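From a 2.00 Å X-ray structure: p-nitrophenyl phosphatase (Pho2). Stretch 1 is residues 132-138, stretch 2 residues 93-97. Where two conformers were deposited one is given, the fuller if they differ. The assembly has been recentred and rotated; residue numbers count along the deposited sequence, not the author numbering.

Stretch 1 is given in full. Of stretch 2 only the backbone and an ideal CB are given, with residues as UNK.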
ATOM      1  N   GLU A 132       1.140   5.215  12.702  1.00 29.76           N
ATOM      2  CA  GLU A 132       0.332   4.710  13.817  1.00 29.95           C
ATOM      3  C   GLU A 132      -1.019   4.274  13.297  1.00 28.47           C
ATOM      4  O   GLU A 132      -1.473   3.173  13.605  1.00 27.54           O
ATOM      5  CB  GLU A 132       0.165   5.756  14.940  1.00 31.89           C
ATOM      6  CG  GLU A 132      -1.055   5.461  15.861  1.00 35.76           C
ATOM      7  CD  GLU A 132      -1.091   6.286  17.164  1.00 41.18           C
ATOM      8  OE1 GLU A 132      -0.981   7.537  17.114  1.00 42.13           O
ATOM      9  OE2 GLU A 132      -1.234   5.647  18.237  1.00 44.74           O
ATOM     10  N   LEU A 133      -1.667   5.108  12.483  1.00 27.23           N
ATOM     11  CA  LEU A 133      -2.974   4.719  11.947  1.00 26.23           C
ATOM     12  C   LEU A 133      -2.863   3.482  11.021  1.00 24.75           C
ATOM     13  O   LEU A 133      -3.744   2.593  11.054  1.00 24.04           O
ATOM     14  CB  LEU A 133      -3.606   5.898  11.221  1.00 27.25           C
ATOM     15  CG  LEU A 133      -5.073   5.868  10.894  1.00 28.67           C
ATOM     16  CD1 LEU A 133      -5.909   5.311  12.068  1.00 30.57           C
ATOM     17  CD2 LEU A 133      -5.473   7.311  10.558  1.00 33.59           C
HETATM   18  N   MSE A 134      -1.784   3.372  10.244  1.00 23.85           N
HETATM   19  CA  MSE A 134      -1.623   2.181   9.407  0.60 23.92           C
HETATM   20  C   MSE A 134      -1.360   0.935  10.248  1.00 23.10           C
HETATM   21  O   MSE A 134      -1.804  -0.147   9.895  1.00 24.64           O
HETATM   22  CB  MSE A 134      -0.540   2.354   8.353  0.60 23.42           C
HETATM   23  CG  MSE A 134      -0.482   1.164   7.410  0.60 23.26           C
HETATM   24 SE   MSE A 134      -1.906   1.204   6.105  0.36 23.40          SE
HETATM   25  CE  MSE A 134      -1.233   2.740   5.122  0.60 27.18           C
ATOM     26  N   THR A 135      -0.647   1.082  11.356  1.00 23.94           N
ATOM     27  CA  THR A 135      -0.428  -0.015  12.284  1.00 23.88           C
ATOM     28  C   THR A 135      -1.763  -0.501  12.807  1.00 24.21           C
ATOM     29  O   THR A 135      -2.006  -1.713  12.872  1.00 23.87           O
ATOM     30  CB  THR A 135       0.477   0.403  13.457  1.00 23.38           C
ATOM     31  OG1 THR A 135       1.776   0.693  12.962  1.00 25.85           O
ATOM     32  CG2 THR A 135       0.620  -0.648  14.506  1.00 25.13           C
ATOM     33  N   LYS A 136      -2.616   0.428  13.192  1.00 24.92           N
ATOM     34  CA  LYS A 136      -3.920   0.037  13.744  1.00 25.78           C
ATOM     35  C   LYS A 136      -4.772  -0.730  12.739  1.00 25.26           C
ATOM     36  O   LYS A 136      -5.397  -1.712  13.087  1.00 23.94           O
ATOM     37  CB  LYS A 136      -4.679   1.244  14.281  1.00 26.29           C
ATOM     38  CG  LYS A 136      -3.982   1.960  15.480  1.00 31.05           C
ATOM     39  CD  LYS A 136      -4.925   2.982  16.082  1.00 34.38           C
ATOM     40  CE  LYS A 136      -4.486   3.450  17.475  1.00 36.94           C
ATOM     41  NZ  LYS A 136      -4.029   4.856  17.423  1.00 40.00           N
ATOM     42  N   ALA A 137      -4.776  -0.257  11.496  1.00 25.01           N
ATOM     43  CA  ALA A 137      -5.521  -0.890  10.394  1.00 24.90           C
ATOM     44  C   ALA A 137      -4.970  -2.263  10.144  1.00 24.24           C
ATOM     45  O   ALA A 137      -5.720  -3.217  10.050  1.00 24.61           O
ATOM     46  CB  ALA A 137      -5.400  -0.037   9.102  1.00 24.10           C
ATOM     47  N   LEU A 138      -3.644  -2.352  10.031  1.00 24.41           N
ATOM     48  CA  LEU A 138      -2.964  -3.630   9.918  1.00 24.57           C
ATOM     49  C   LEU A 138      -3.439  -4.607  11.035  1.00 25.74           C
ATOM     50  O   LEU A 138      -3.822  -5.756  10.778  1.00 25.09           O
ATOM     51  CB  LEU A 138      -1.438  -3.433   9.954  1.00 24.57           C
ATOM     52  CG  LEU A 138      -0.609  -4.714  10.166  1.00 23.81           C
ATOM     53  CD1 LEU A 138      -0.731  -5.584   8.890  1.00 24.91           C
ATOM     54  CD2 LEU A 138       0.836  -4.398  10.501  1.00 24.85           C
ATOM     55  N   UNK A  93     -17.047   0.160  15.490  1.00 27.42           N
ATOM     56  CA  UNK A  93     -16.264   0.389  14.309  1.00 26.64           C
ATOM     57  C   UNK A  93     -14.962   1.138  14.631  1.00 26.83           C
ATOM     58  O   UNK A  93     -14.911   1.990  15.542  1.00 27.38           O
ATOM     59  CB  UNK A  93     -17.092   1.167  13.284  1.00 26.64           C
ATOM     60  N   UNK A  94     -13.918   0.790  13.880  1.00 25.90           N
ATOM     61  CA  UNK A  94     -12.654   1.525  13.823  1.00 25.13           C
ATOM     62  C   UNK A  94     -12.461   1.921  12.364  1.00 24.52           C
ATOM     63  O   UNK A  94     -12.662   1.104  11.441  1.00 24.22           O
ATOM     64  CB  UNK A  94     -11.480   0.696  14.348  1.00 25.13           C
ATOM     65  N   UNK A  95     -12.158   3.189  12.156  1.00 24.64           N
ATOM     66  CA  UNK A  95     -11.946   3.734  10.821  1.00 25.21           C
ATOM     67  C   UNK A  95     -10.578   4.419  10.639  1.00 24.89           C
ATOM     68  O   UNK A  95     -10.033   4.985  11.586  1.00 25.75           O
ATOM     69  CB  UNK A  95     -13.061   4.733  10.505  1.00 25.21           C
ATOM     70  N   UNK A  96     -10.043   4.344   9.413  1.00 24.12           N
ATOM     71  CA  UNK A  96      -8.829   5.055   9.033  1.00 23.44           C
ATOM     72  C   UNK A  96      -9.186   6.455   8.499  1.00 24.72           C
ATOM     73  O   UNK A  96      -8.307   7.247   8.179  1.00 23.48           O
ATOM     74  CB  UNK A  96      -8.048   4.259   7.985  1.00 23.44           C
ATOM     75  N   UNK A  97     -10.485   6.749   8.437  1.00 24.86           N
ATOM     76  CA  UNK A  97     -10.988   7.829   7.618  1.00 25.41           C
ATOM     77  C   UNK A  97     -11.007   9.167   8.309  1.00 25.70           C
ATOM     78  O   UNK A  97     -10.612   9.292   9.452  1.00 26.22           O
ATOM     79  CB  UNK A  97     -12.401   7.492   7.138  1.00 25.41           C
TER

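Stretch 1 is helical. Toward stretch 2 it offers mainly carbon: the branched end of Leu133, the CB of Ala137 and the aliphatic part of Lys136. The end of Lys136 leads away from stretch 2, and its NZ forms a salt bridge with Glu132 OE2 at 3.0 Å, so the helix presents no charged group directly to the strand.

Position 93 has extended backbone angles (-126/145), and its ideal CB has nothing of stretch 1 within 5.5 Å. The helix therefore sets no preference, although a β-branched residue would suit the strand. The deposited residue is Val93, which makes no contact with the helix.

Position 94 is also extended (-121/131), but its CA-to-CB bond points toward the helix. No atom of stretch 1 comes within 5.5 Å of the ideal CB, so a short side chain would leave the space before Leu133, Lys136 and Ala137 unfilled. The surroundings favour a long apolar group; leucine, methionine or an aromatic residue could each be considered. The residue is Phe94, with chi1 at 168° (t), and its ring spans the gap. Phe94 CZ lies 3.4 Å from Lys136 CB and 3.6 Å from Leu133 CD1, while Phe94 CE2 is 4.1 Å from Ala137 N. The ring meets these neighbours obliquely, making an apolar contact with Leu133 and packing against the base of the lysine side chain.

Position 95 continues the strand with CA-to-CB pointing away, so the helix has no say in the side chain; polar and apolar groups are both compatible. It is Thr95, whose OG1 accepts a hydrogen bond from the backbone N of position 97 at 3.0 Å, tying the strand end to the following turn.

At position 96 the backbone leaves the extended form (-89/-2) and comes closest to the helix, with its CA 6.5 Å from the CA of Leu133. CA-to-CB points sideways, yet the ideal CB lies 4.5 Å from Leu133 CG and 5.2 Å from Ala137 CB. A compact side chain presenting a methyl fits well: alanine, valine or threonine. The residue is Thr96, chi1 60° (p). Its CG2 packs 3.8 Å from Ala137 CB, whereas its OG1 is hydrogen-bonded elsewhere in the structure. Its carbonyl O also approaches Leu133 CD2, at 3.7 Å.

Position 97 (-88/178) directs its ideal CB away from the helix, with nothing of stretch 1 nearby. These angles do not demand glycine, and many residues could adopt them. The deposited residue is Gly97.

Stretch 2, residues 93-97: VFTTG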
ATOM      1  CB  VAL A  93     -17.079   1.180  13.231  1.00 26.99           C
ATOM      2  CG1 VAL A  93     -18.403   0.509  12.936  1.00 27.12           C
ATOM      3  CG2 VAL A  93     -17.341   2.628  13.652  1.00 27.34           C
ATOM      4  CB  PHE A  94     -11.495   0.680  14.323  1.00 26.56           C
ATOM      5  CG  PHE A  94     -10.152   1.276  14.011  1.00 27.18           C
ATOM      6  CD1 PHE A  94      -9.621   2.257  14.812  1.00 30.92           C
ATOM      7  CD2 PHE A  94      -9.477   0.912  12.876  1.00 25.97           C
ATOM      8  CE1 PHE A  94      -8.410   2.828  14.517  1.00 30.47           C
ATOM      9  CE2 PHE A  94      -8.277   1.490  12.550  1.00 29.08           C
ATOM     10  CZ  PHE A  94      -7.739   2.466  13.384  1.00 30.10           C
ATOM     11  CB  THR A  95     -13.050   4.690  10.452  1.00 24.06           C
ATOM     12  OG1 THR A  95     -12.894   5.055   9.095  1.00 22.96           O
ATOM     13  CG2 THR A  95     -13.001   5.976  11.381  1.00 24.12           C
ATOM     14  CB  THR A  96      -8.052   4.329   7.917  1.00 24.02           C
ATOM     15  OG1 THR A  96      -8.881   4.200   6.751  1.00 22.74           O
ATOM     16  CG2 THR A  96      -7.601   2.938   8.351  1.00 23.23           C
TER
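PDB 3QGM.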